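Local coordinates for protein aldehyde dehydrogenase (Burkholderia cenocepacia, PDB 4O6R) that probably oxidises aldehydes to carboxylic acids with NAD(P)+ as cofactor, and binds adenosine monophosphate in its nucleotide pocket, at residues A[156-161]-A[281-286]; A[272-277]-A[306-311]; A[385-390]-A[395-400]; A[406-411]-A[434-439]. All coordinates share one frame; numbering follows the deposited sequence.

Contact 1: A[156-161]-A[281-286]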
# COMPACT_ATOMS: atom_id res chain seq x y z
N TRP A 156 -28.77 -11.52 15.39
CA TRP A 156 -29.63 -12.52 14.77
C TRP A 156 -30.13 -12.15 13.38
O TRP A 156 -30.90 -12.93 12.82
CB TRP A 156 -30.82 -12.79 15.68
CG TRP A 156 -31.43 -11.54 16.26
CD1 TRP A 156 -31.21 -11.03 17.50
CD2 TRP A 156 -32.32 -10.62 15.59
NE1 TRP A 156 -31.93 -9.87 17.66
CE2 TRP A 156 -32.60 -9.59 16.49
CE3 TRP A 156 -32.90 -10.58 14.31
CZ2 TRP A 156 -33.49 -8.54 16.18
CZ3 TRP A 156 -33.77 -9.53 13.99
CH2 TRP A 156 -34.07 -8.53 14.93
N ASN A 157 -29.73 -11.00 12.82
CA ASN A 157 -30.37 -10.56 11.57
C ASN A 157 -29.78 -11.16 10.28
O ASN A 157 -30.53 -11.42 9.34
CB ASN A 157 -30.48 -9.04 11.49
CG ASN A 157 -29.16 -8.35 11.59
OD1 ASN A 157 -28.37 -8.66 12.47
ND2 ASN A 157 -28.92 -7.40 10.72
N PHE A 158 -28.47 -11.43 10.27
CA PHE A 158 -27.81 -12.10 9.14
C PHE A 158 -26.83 -13.11 9.72
O PHE A 158 -25.63 -13.00 9.53
CB PHE A 158 -27.06 -11.09 8.27
CG PHE A 158 -27.94 -10.17 7.44
CD1 PHE A 158 -28.66 -10.67 6.37
CD2 PHE A 158 -27.96 -8.80 7.68
CE1 PHE A 158 -29.42 -9.83 5.57
CE2 PHE A 158 -28.71 -7.95 6.88
CZ PHE A 158 -29.44 -8.46 5.82
N PRO A 159 -27.34 -14.09 10.47
CA PRO A 159 -26.41 -14.94 11.20
C PRO A 159 -25.45 -15.72 10.31
O PRO A 159 -24.27 -15.82 10.65
CB PRO A 159 -27.29 -15.88 12.01
CG PRO A 159 -28.67 -15.70 11.50
CD PRO A 159 -28.75 -14.40 10.77
N LEU A 160 -25.94 -16.26 9.21
CA LEU A 160 -25.05 -17.01 8.32
C LEU A 160 -24.00 -16.08 7.73
O LEU A 160 -22.80 -16.35 7.79
CB LEU A 160 -25.85 -17.69 7.21
CG LEU A 160 -25.08 -18.52 6.18
CD1 LEU A 160 -24.30 -19.63 6.87
CD2 LEU A 160 -26.03 -19.09 5.14
N MET A 161 -24.43 -14.95 7.19
CA MET A 161 -23.49 -14.01 6.56
C MET A 161 -22.45 -13.51 7.56
O MET A 161 -21.28 -13.36 7.22
CB MET A 161 -24.25 -12.85 5.94
CG MET A 161 -23.64 -12.27 4.68
SD MET A 161 -24.80 -11.07 3.98
CE MET A 161 -24.86 -9.88 5.35
N ILE A 281 -35.28 -0.81 2.50
CA ILE A 281 -35.95 -0.95 3.79
C ILE A 281 -36.70 -2.27 3.95
O ILE A 281 -36.77 -2.77 5.07
CB ILE A 281 -36.86 0.23 4.11
CG1 ILE A 281 -37.39 0.21 5.57
CG2 ILE A 281 -38.04 0.29 3.15
CD1 ILE A 281 -36.31 0.17 6.64
N PHE A 282 -37.22 -2.86 2.88
CA PHE A 282 -38.04 -4.07 3.04
C PHE A 282 -37.28 -5.37 2.93
O PHE A 282 -37.73 -6.37 3.51
CB PHE A 282 -39.29 -4.02 2.14
CG PHE A 282 -40.14 -2.81 2.41
CD1 PHE A 282 -40.49 -2.46 3.72
CD2 PHE A 282 -40.55 -1.98 1.39
CE1 PHE A 282 -41.23 -1.33 3.99
CE2 PHE A 282 -41.29 -0.85 1.66
CZ PHE A 282 -41.63 -0.52 2.95
N HIS A 283 -36.13 -5.37 2.26
CA HIS A 283 -35.31 -6.58 2.26
C HIS A 283 -34.94 -6.91 3.68
O HIS A 283 -34.65 -6.02 4.48
CB HIS A 283 -34.05 -6.45 1.41
CG HIS A 283 -33.07 -7.56 1.64
ND1 HIS A 283 -31.90 -7.37 2.32
CD2 HIS A 283 -33.13 -8.88 1.34
CE1 HIS A 283 -31.23 -8.52 2.39
NE2 HIS A 283 -31.97 -9.45 1.83
N ASN A 284 -34.98 -8.19 3.99
CA ASN A 284 -34.65 -8.74 5.31
C ASN A 284 -35.61 -8.23 6.37
O ASN A 284 -35.28 -8.18 7.57
CB ASN A 284 -33.20 -8.47 5.73
CG ASN A 284 -32.59 -9.67 6.43
OD1 ASN A 284 -32.65 -10.78 5.90
ND2 ASN A 284 -32.02 -9.47 7.64
N GLN A 285 -36.80 -7.86 5.92
CA GLN A 285 -37.82 -7.35 6.81
C GLN A 285 -37.35 -6.08 7.55
O GLN A 285 -37.74 -5.80 8.68
CB GLN A 285 -38.21 -8.45 7.80
CG GLN A 285 -38.86 -9.70 7.20
CD GLN A 285 -38.00 -10.52 6.26
OE1 GLN A 285 -38.29 -10.62 5.06
NE2 GLN A 285 -36.91 -11.11 6.79
N GLY A 286 -36.48 -5.31 6.91
CA GLY A 286 -35.89 -4.15 7.57
C GLY A 286 -34.92 -4.41 8.70
O GLY A 286 -34.46 -3.46 9.37
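One hydrogen bond ties the loop at N157 to the turn that follows helix 270-282. N284 ND2 donates to N157 O over 3.0 Å with an N-H...O angle of 165°. The acceptor lies almost in the amide plane of N284, but the donor sits well above the plane of the N157 carbonyl, so the bond is straight at the nitrogen and oblique at the oxygen. N284 ND2 also reaches Q287 O, to which N157 ND2 donates as well; the Q287 carbonyl thus gathers both carboxamides, and N284 is held by two bonds as well as by its stacking on F158.

Flat contact is the second component. The N284 amide lies over one face of the F158 ring, their planes 11° apart, with N284 CG 3.3 Å from F158 CE1 and N284 ND2 3.3 Å from F158 CZ, displaced toward the rim. F158 carries its ring beside the backbone N (chi1 -71°), from where it projects across to N284. The third meeting is rim to rim: H283 CE1 comes to the ring edge at 3.9 Å from F158 CZ, and the ring centroids stay 6.0 Å apart. H283 has partners of its own: its ND1 is hydrogen-bonded to K448 NZ and its ring stacks on W279.

F158 also occupies the N-cap position of helix 159-172. All four touching residues are buried. The WNFP sequence and the turn that forms the first part of the family's cysteine signature are hallmarks of the aldehyde dehydrogenase active site, where in relatives the asparagine of the WNFP sequence helps form the oxyanion hole; the pairing here is consistent with that arrangement.

Contact 2: A[272-277]-A[306-311]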
# COMPACT_ATOMS: atom_id res chain seq x y z
N ALA A 272 -35.81 3.66 -10.84
CA ALA A 272 -34.68 3.10 -10.09
C ALA A 272 -34.77 3.40 -8.60
O ALA A 272 -34.54 2.51 -7.80
CB ALA A 272 -33.35 3.62 -10.66
N ALA A 273 -35.14 4.62 -8.23
CA ALA A 273 -35.14 5.02 -6.84
C ALA A 273 -36.29 4.42 -6.04
O ALA A 273 -36.13 4.11 -4.88
CB ALA A 273 -35.14 6.56 -6.74
N ILE A 274 -37.44 4.24 -6.67
CA ILE A 274 -38.55 3.60 -5.99
C ILE A 274 -38.20 2.14 -5.70
O ILE A 274 -38.41 1.65 -4.58
CB ILE A 274 -39.83 3.72 -6.85
CG1 ILE A 274 -40.31 5.16 -6.86
CG2 ILE A 274 -40.92 2.82 -6.33
CD1 ILE A 274 -41.14 5.50 -8.07
N ASN A 275 -37.66 1.45 -6.70
CA ASN A 275 -37.20 0.08 -6.47
C ASN A 275 -36.08 0.02 -5.45
O ASN A 275 -36.08 -0.86 -4.58
CB ASN A 275 -36.78 -0.59 -7.78
CG ASN A 275 -37.98 -1.00 -8.62
OD1 ASN A 275 -38.19 -0.48 -9.73
ND2 ASN A 275 -38.76 -1.92 -8.11
N GLY A 276 -35.17 0.99 -5.53
CA GLY A 276 -34.06 1.06 -4.59
C GLY A 276 -34.53 1.24 -3.17
O GLY A 276 -33.99 0.61 -2.25
N ALA A 277 -35.50 2.14 -2.98
CA ALA A 277 -36.07 2.42 -1.65
C ALA A 277 -36.73 1.19 -1.05
O ALA A 277 -36.57 0.91 0.16
CB ALA A 277 -37.07 3.56 -1.72
N LEU A 306 -44.14 8.73 -3.64
CA LEU A 306 -44.89 8.01 -2.63
C LEU A 306 -46.07 7.25 -3.21
O LEU A 306 -46.34 6.15 -2.79
CB LEU A 306 -45.34 8.95 -1.52
CG LEU A 306 -44.21 9.47 -0.62
CD1 LEU A 306 -44.71 10.60 0.26
CD2 LEU A 306 -43.62 8.33 0.23
N GLU A 307 -46.76 7.81 -4.19
CA GLU A 307 -47.89 7.09 -4.75
C GLU A 307 -47.44 5.76 -5.33
O GLU A 307 -48.11 4.71 -5.13
CB GLU A 307 -48.62 7.93 -5.79
CG GLU A 307 -49.91 7.30 -6.25
CD GLU A 307 -50.65 8.18 -7.24
OE1 GLU A 307 -50.07 9.20 -7.69
OE2 GLU A 307 -51.80 7.83 -7.59
N ARG A 308 -46.31 5.77 -6.03
CA ARG A 308 -45.80 4.54 -6.61
C ARG A 308 -45.16 3.61 -5.54
O ARG A 308 -45.36 2.41 -5.56
CB ARG A 308 -44.79 4.87 -7.72
CG ARG A 308 -45.48 5.46 -8.94
CD ARG A 308 -44.52 6.22 -9.81
NE ARG A 308 -43.61 5.30 -10.49
CZ ARG A 308 -42.65 5.68 -11.33
NH1 ARG A 308 -42.41 6.96 -11.56
NH2 ARG A 308 -41.89 4.77 -11.88
N PHE A 309 -44.42 4.20 -4.62
CA PHE A 309 -43.73 3.46 -3.56
C PHE A 309 -44.70 2.79 -2.59
O PHE A 309 -44.49 1.61 -2.22
CB PHE A 309 -42.81 4.43 -2.81
CG PHE A 309 -42.02 3.80 -1.70
CD1 PHE A 309 -41.14 2.77 -1.94
CD2 PHE A 309 -42.11 4.29 -0.43
CE1 PHE A 309 -40.40 2.19 -0.92
CE2 PHE A 309 -41.36 3.75 0.60
CZ PHE A 309 -40.52 2.70 0.37
N VAL A 310 -45.75 3.51 -2.19
CA VAL A 310 -46.79 2.95 -1.33
C VAL A 310 -47.49 1.79 -2.06
O VAL A 310 -47.70 0.72 -1.49
CB VAL A 310 -47.80 4.02 -0.88
CG1 VAL A 310 -48.98 3.40 -0.18
CG2 VAL A 310 -47.15 5.00 0.09
N ALA A 311 -47.79 1.96 -3.34
CA ALA A 311 -48.42 0.88 -4.11
C ALA A 311 -47.55 -0.35 -4.14
O ALA A 311 -48.03 -1.43 -3.86
CB ALA A 311 -48.79 1.32 -5.51
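I274 puts more of its surface into this contact than any other residue, and its two branches go to different partners. CD1 is the branch that reaches R308: it rests over one face of the guanidinium, 3.5 Å from R308 NE and 3.6 Å from R308 CZ, and also touches the aliphatic root of the arginine, R308 CB, at 3.7 Å. The two side chains run at about a right angle. A bend at chi3 (71°) folds the R308 chain so that its flat end turns over the isoleucine tip. I274 CG2 instead faces the backbone of the other helix, 4.0 Å from F309 CA.

F309 comes second. With its CG opposite the backbone N (chi1 -179°), the ring reaches the next turn of helix 270-282, where F309 CE1 lies 3.7 Å from A277 CB and F309 CD1 is 4.0 Å from I274 O. The ring also packs on L295, I376 and V396 of the underlying strands. Helix 270-282 and helix 302-315 lie side by side over the parallel strands of the seven-stranded sheet, their segment axes 9.8 Å apart and crossing at -40°.

R308 marks the outer limit of the interface; its NH2 bonds a glycerol, probably from the crystallisation liquor. The contact is held by burial and shape rather than by polar bonds between the helices: hydrocarbon inside, and at the rim a guanidinium that offers its flat face to I274 while its nitrogens can still find polar partners at the edge.

Contact 3: A[385-390]-A[395-400]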
# COMPACT_ATOMS: atom_id res chain seq x y z
N ARG A 385 -39.64 10.79 17.14
CA ARG A 385 -39.07 9.52 17.58
C ARG A 385 -38.79 8.54 16.44
O ARG A 385 -37.70 7.97 16.38
CB ARG A 385 -39.92 8.87 18.67
CG ARG A 385 -39.94 9.65 20.00
CD ARG A 385 -40.56 8.86 21.16
NE ARG A 385 -39.81 7.63 21.41
CZ ARG A 385 -40.27 6.55 22.04
NH1 ARG A 385 -41.50 6.48 22.52
NH2 ARG A 385 -39.46 5.49 22.17
N VAL A 386 -39.74 8.34 15.53
CA VAL A 386 -39.55 7.33 14.49
C VAL A 386 -38.59 7.79 13.40
O VAL A 386 -38.20 6.99 12.56
CB VAL A 386 -40.85 6.76 13.86
CG1 VAL A 386 -41.69 6.06 14.91
CG2 VAL A 386 -41.63 7.82 13.10
N ALA A 387 -38.23 9.07 13.43
CA ALA A 387 -37.21 9.64 12.57
C ALA A 387 -35.84 9.64 13.23
O ALA A 387 -34.87 9.94 12.57
CB ALA A 387 -37.60 11.07 12.19
N GLN A 388 -35.77 9.29 14.52
CA GLN A 388 -34.52 9.33 15.29
C GLN A 388 -34.06 7.96 15.77
O GLN A 388 -32.87 7.65 15.76
CB GLN A 388 -34.64 10.25 16.50
CG GLN A 388 -34.72 11.72 16.15
CD GLN A 388 -33.38 12.25 15.65
OE1 GLN A 388 -32.32 11.90 16.17
NE2 GLN A 388 -33.43 13.04 14.62
N GLU A 389 -35.01 7.12 16.18
CA GLU A 389 -34.69 5.89 16.87
C GLU A 389 -34.73 4.71 15.91
O GLU A 389 -35.56 4.68 15.00
CB GLU A 389 -35.69 5.68 18.02
CG GLU A 389 -35.64 6.81 19.02
CD GLU A 389 -36.68 6.71 20.14
OE1 GLU A 389 -37.21 5.61 20.38
OE2 GLU A 389 -36.95 7.75 20.79
N GLU A 390 -33.85 3.74 16.12
CA GLU A 390 -33.77 2.57 15.25
C GLU A 390 -35.00 1.69 15.52
O GLU A 390 -35.24 1.28 16.67
CB GLU A 390 -32.44 1.78 15.45
CG GLU A 390 -32.11 0.81 14.30
CD GLU A 390 -30.66 0.27 14.26
OE1 GLU A 390 -29.94 0.39 15.30
OE2 GLU A 390 -30.24 -0.30 13.18
N PHE A 395 -40.05 -0.77 8.11
CA PHE A 395 -40.69 0.44 8.60
C PHE A 395 -39.87 1.61 8.13
O PHE A 395 -38.75 1.76 8.52
CB PHE A 395 -40.72 0.37 10.14
CG PHE A 395 -41.42 1.51 10.82
CD1 PHE A 395 -40.92 2.82 10.74
CD2 PHE A 395 -42.54 1.29 11.61
CE1 PHE A 395 -41.57 3.86 11.38
CE2 PHE A 395 -43.16 2.33 12.28
CZ PHE A 395 -42.69 3.62 12.17
N VAL A 396 -40.42 2.44 7.26
CA VAL A 396 -39.67 3.60 6.75
C VAL A 396 -40.36 4.92 7.11
O VAL A 396 -41.58 5.02 7.06
CB VAL A 396 -39.40 3.46 5.22
CG1 VAL A 396 -40.69 3.33 4.43
CG2 VAL A 396 -38.51 4.61 4.71
N THR A 397 -39.55 5.88 7.53
CA THR A 397 -40.02 7.20 7.87
C THR A 397 -39.66 8.20 6.77
O THR A 397 -38.51 8.29 6.36
CB THR A 397 -39.43 7.65 9.20
OG1 THR A 397 -39.78 6.69 10.21
CG2 THR A 397 -39.97 9.04 9.58
N VAL A 398 -40.68 8.92 6.31
CA VAL A 398 -40.53 9.84 5.19
C VAL A 398 -40.46 11.25 5.69
O VAL A 398 -41.29 11.69 6.52
CB VAL A 398 -41.70 9.74 4.21
CG1 VAL A 398 -41.42 10.55 2.95
CG2 VAL A 398 -41.97 8.30 3.85
N LEU A 399 -39.49 11.98 5.12
CA LEU A 399 -39.27 13.38 5.37
C LEU A 399 -39.07 14.07 4.01
O LEU A 399 -38.64 13.43 3.05
CB LEU A 399 -38.00 13.56 6.22
CG LEU A 399 -38.00 12.93 7.62
CD1 LEU A 399 -36.61 12.77 8.16
CD2 LEU A 399 -38.86 13.76 8.55
N ARG A 400 -39.42 15.35 3.92
CA ARG A 400 -39.29 16.10 2.68
C ARG A 400 -38.29 17.25 2.85
O ARG A 400 -38.08 17.72 3.97
CB ARG A 400 -40.65 16.67 2.26
CG ARG A 400 -41.67 15.59 2.00
CD ARG A 400 -42.98 16.18 1.55
NE ARG A 400 -44.03 15.18 1.49
CZ ARG A 400 -44.99 15.19 0.58
NH1 ARG A 400 -45.03 16.13 -0.36
NH2 ARG A 400 -45.89 14.22 0.59
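V386 lays its CG1 methyl against the end of the F395 ring, 3.8 Å from F395 CZ, with its CB 3.9 Å from F395 CE1; the two side chains meet at about a right angle. The other methyl, V386 CG2, turns to the next strand residue that faces segment 385-390 and comes 3.6 Å from T397 OG1. That hydroxyl makes the polar link of the contact, donating to V386 O over 2.8 Å. It approaches from above the carbonyl plane, 63° out of it. The same oxygen also accepts from K259 NZ, so two donors serve a buried carbonyl.

The short, weakly bonded helix 385-388 is the connection of a beta-alpha-beta unit: it leads from strand 375-378 to the neighbouring parallel strand 395-401, and here it packs back against the strand it precedes. V396 pairs by its backbone with T375 and V377, while T397 pairs with S293 and L295 on the other flank.

T397 holds OG1 beside its backbone N (chi1 -57°), which leaves its methyl to face A387: T397 CG2 lies 4.1 Å from A387 CB. Two residues further along the strand, L399 CD1 grazes the same A387 CB at 4.5 Å. Within segment 385-390, R385 grips E389 side-on, NE to OE2 and NH2 to OE1, both at 2.9 Å; Y343 OH is a further partner of E389 OE1.

Contact 4: A[406-411]-A[434-439]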
# COMPACT_ATOMS: atom_id res chain seq x y z
N GLU A 406 -30.74 21.50 3.10
CA GLU A 406 -31.75 20.89 3.96
C GLU A 406 -31.65 19.37 3.95
O GLU A 406 -31.82 18.74 4.99
CB GLU A 406 -33.20 21.32 3.61
CG GLU A 406 -34.20 20.87 4.69
CD GLU A 406 -35.66 21.20 4.41
OE1 GLU A 406 -36.02 21.53 3.29
OE2 GLU A 406 -36.48 21.10 5.33
N ALA A 407 -31.41 18.78 2.78
CA ALA A 407 -31.27 17.32 2.70
C ALA A 407 -30.10 16.83 3.53
O ALA A 407 -30.21 15.80 4.20
CB ALA A 407 -31.12 16.86 1.27
N LEU A 408 -29.01 17.60 3.50
CA LEU A 408 -27.81 17.29 4.26
C LEU A 408 -28.06 17.43 5.74
O LEU A 408 -27.67 16.58 6.52
CB LEU A 408 -26.66 18.23 3.89
CG LEU A 408 -25.35 18.00 4.62
CD1 LEU A 408 -24.88 16.58 4.30
CD2 LEU A 408 -24.37 19.07 4.16
N ALA A 409 -28.72 18.53 6.11
CA ALA A 409 -29.04 18.76 7.52
C ALA A 409 -29.89 17.61 8.05
O ALA A 409 -29.61 17.07 9.12
CB ALA A 409 -29.71 20.12 7.72
N ILE A 410 -30.91 17.20 7.30
CA ILE A 410 -31.73 16.07 7.71
C ILE A 410 -30.88 14.79 7.83
O ILE A 410 -30.94 14.10 8.84
CB ILE A 410 -32.92 15.85 6.75
CG1 ILE A 410 -33.90 17.00 6.86
CG2 ILE A 410 -33.64 14.54 7.02
CD1 ILE A 410 -34.91 17.08 5.73
N ALA A 411 -30.08 14.51 6.80
CA ALA A 411 -29.27 13.31 6.78
C ALA A 411 -28.46 13.19 8.04
O ALA A 411 -28.34 12.10 8.60
CB ALA A 411 -28.35 13.27 5.55
N ALA A 434 -21.92 13.08 -0.94
CA ALA A 434 -21.28 11.87 -0.36
C ALA A 434 -20.19 12.25 0.66
O ALA A 434 -20.04 11.59 1.70
CB ALA A 434 -20.73 10.94 -1.44
N ALA A 435 -19.43 13.29 0.35
CA ALA A 435 -18.34 13.76 1.22
C ALA A 435 -18.85 14.33 2.56
O ALA A 435 -18.17 14.19 3.56
CB ALA A 435 -17.53 14.81 0.50
N ARG A 436 -20.04 14.91 2.56
CA ARG A 436 -20.57 15.69 3.69
C ARG A 436 -21.51 14.94 4.62
O ARG A 436 -21.73 15.37 5.75
CB ARG A 436 -21.25 16.95 3.16
CG ARG A 436 -20.23 17.91 2.58
CD ARG A 436 -20.86 19.15 2.00
NE ARG A 436 -19.88 19.90 1.22
CZ ARG A 436 -20.10 21.11 0.69
NH1 ARG A 436 -21.28 21.71 0.86
NH2 ARG A 436 -19.14 21.70 -0.01
N ILE A 437 -22.06 13.83 4.15
CA ILE A 437 -22.93 13.01 4.97
C ILE A 437 -22.08 12.26 5.99
O ILE A 437 -21.06 11.68 5.62
CB ILE A 437 -23.76 12.04 4.11
CG1 ILE A 437 -24.79 12.81 3.25
CG2 ILE A 437 -24.49 11.02 4.98
CD1 ILE A 437 -25.28 12.00 2.09
N ASP A 438 -22.52 12.28 7.24
CA ASP A 438 -21.89 11.55 8.33
C ASP A 438 -22.21 10.08 8.26
O ASP A 438 -23.26 9.65 8.73
CB ASP A 438 -22.48 11.99 9.68
CG ASP A 438 -22.21 13.42 10.02
OD1 ASP A 438 -21.27 14.03 9.45
OD2 ASP A 438 -22.94 13.92 10.91
N ALA A 439 -21.33 9.30 7.66
CA ALA A 439 -21.56 7.89 7.53
C ALA A 439 -20.27 7.23 7.08
O ALA A 439 -19.42 7.88 6.44
CB ALA A 439 -22.66 7.61 6.50
O HOH W 1 -26.08 10.15 8.25
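Strands 395-401, 421-423 and 441-444 belong to one largely parallel sheet, and the helices linking them in turn, 404-411 and 427-436, meet here as consecutive connections of its alpha/beta fold. L408 does most of the work. Its CG stands opposite the backbone N (chi1 180°), sending both methyls across to the C-terminal end of helix 427-436. L408 CD1 nestles 3.7 Å from R436 O and 3.9 Å from I437 CG1, while L408 CD2 lies 3.9 Å from R436 CB. The arginine begins by facing the leucine and then runs extended away from it, crossing L408 at about a right angle; it packs on D487 of a third subunit.

I437, the first residue beyond the helix, also meets A411, with I437 CG1 4.3 Å from A411 CB; both side chains rest on I263 of strand 261-264. N412 secures the exit of the chain, its OD1 taking D438 N and its ND2 reaching R436 O. Past the apolar patch, one water lies between the segments, 3.0 Å from A411 O and 2.9 Å from D438 O.

Contacts 2, 3 and 4 lie around the seven-stranded sheet, whereas contact 1 joins that part of the chain to the helix beginning at 159. Helix 270-282 runs from contact 2 to the turn used by contact 1, and the centres of the two are 20 Å apart; F282 CE2 meets F309 CZ at 3.9 Å. F309 continues to strand 395-401, its CE2 3.9 Å from V396 CG1, so contact 2 covers the strand used by contact 3. From there L399 CD1 touches I410 CG2 at 3.6 Å, leading to contact 4. Contact 1 alone is near the nucleotide: the N157 side chain is about 8 Å from the bound adenosine monophosphate, while the other three lie away from the annotated sites.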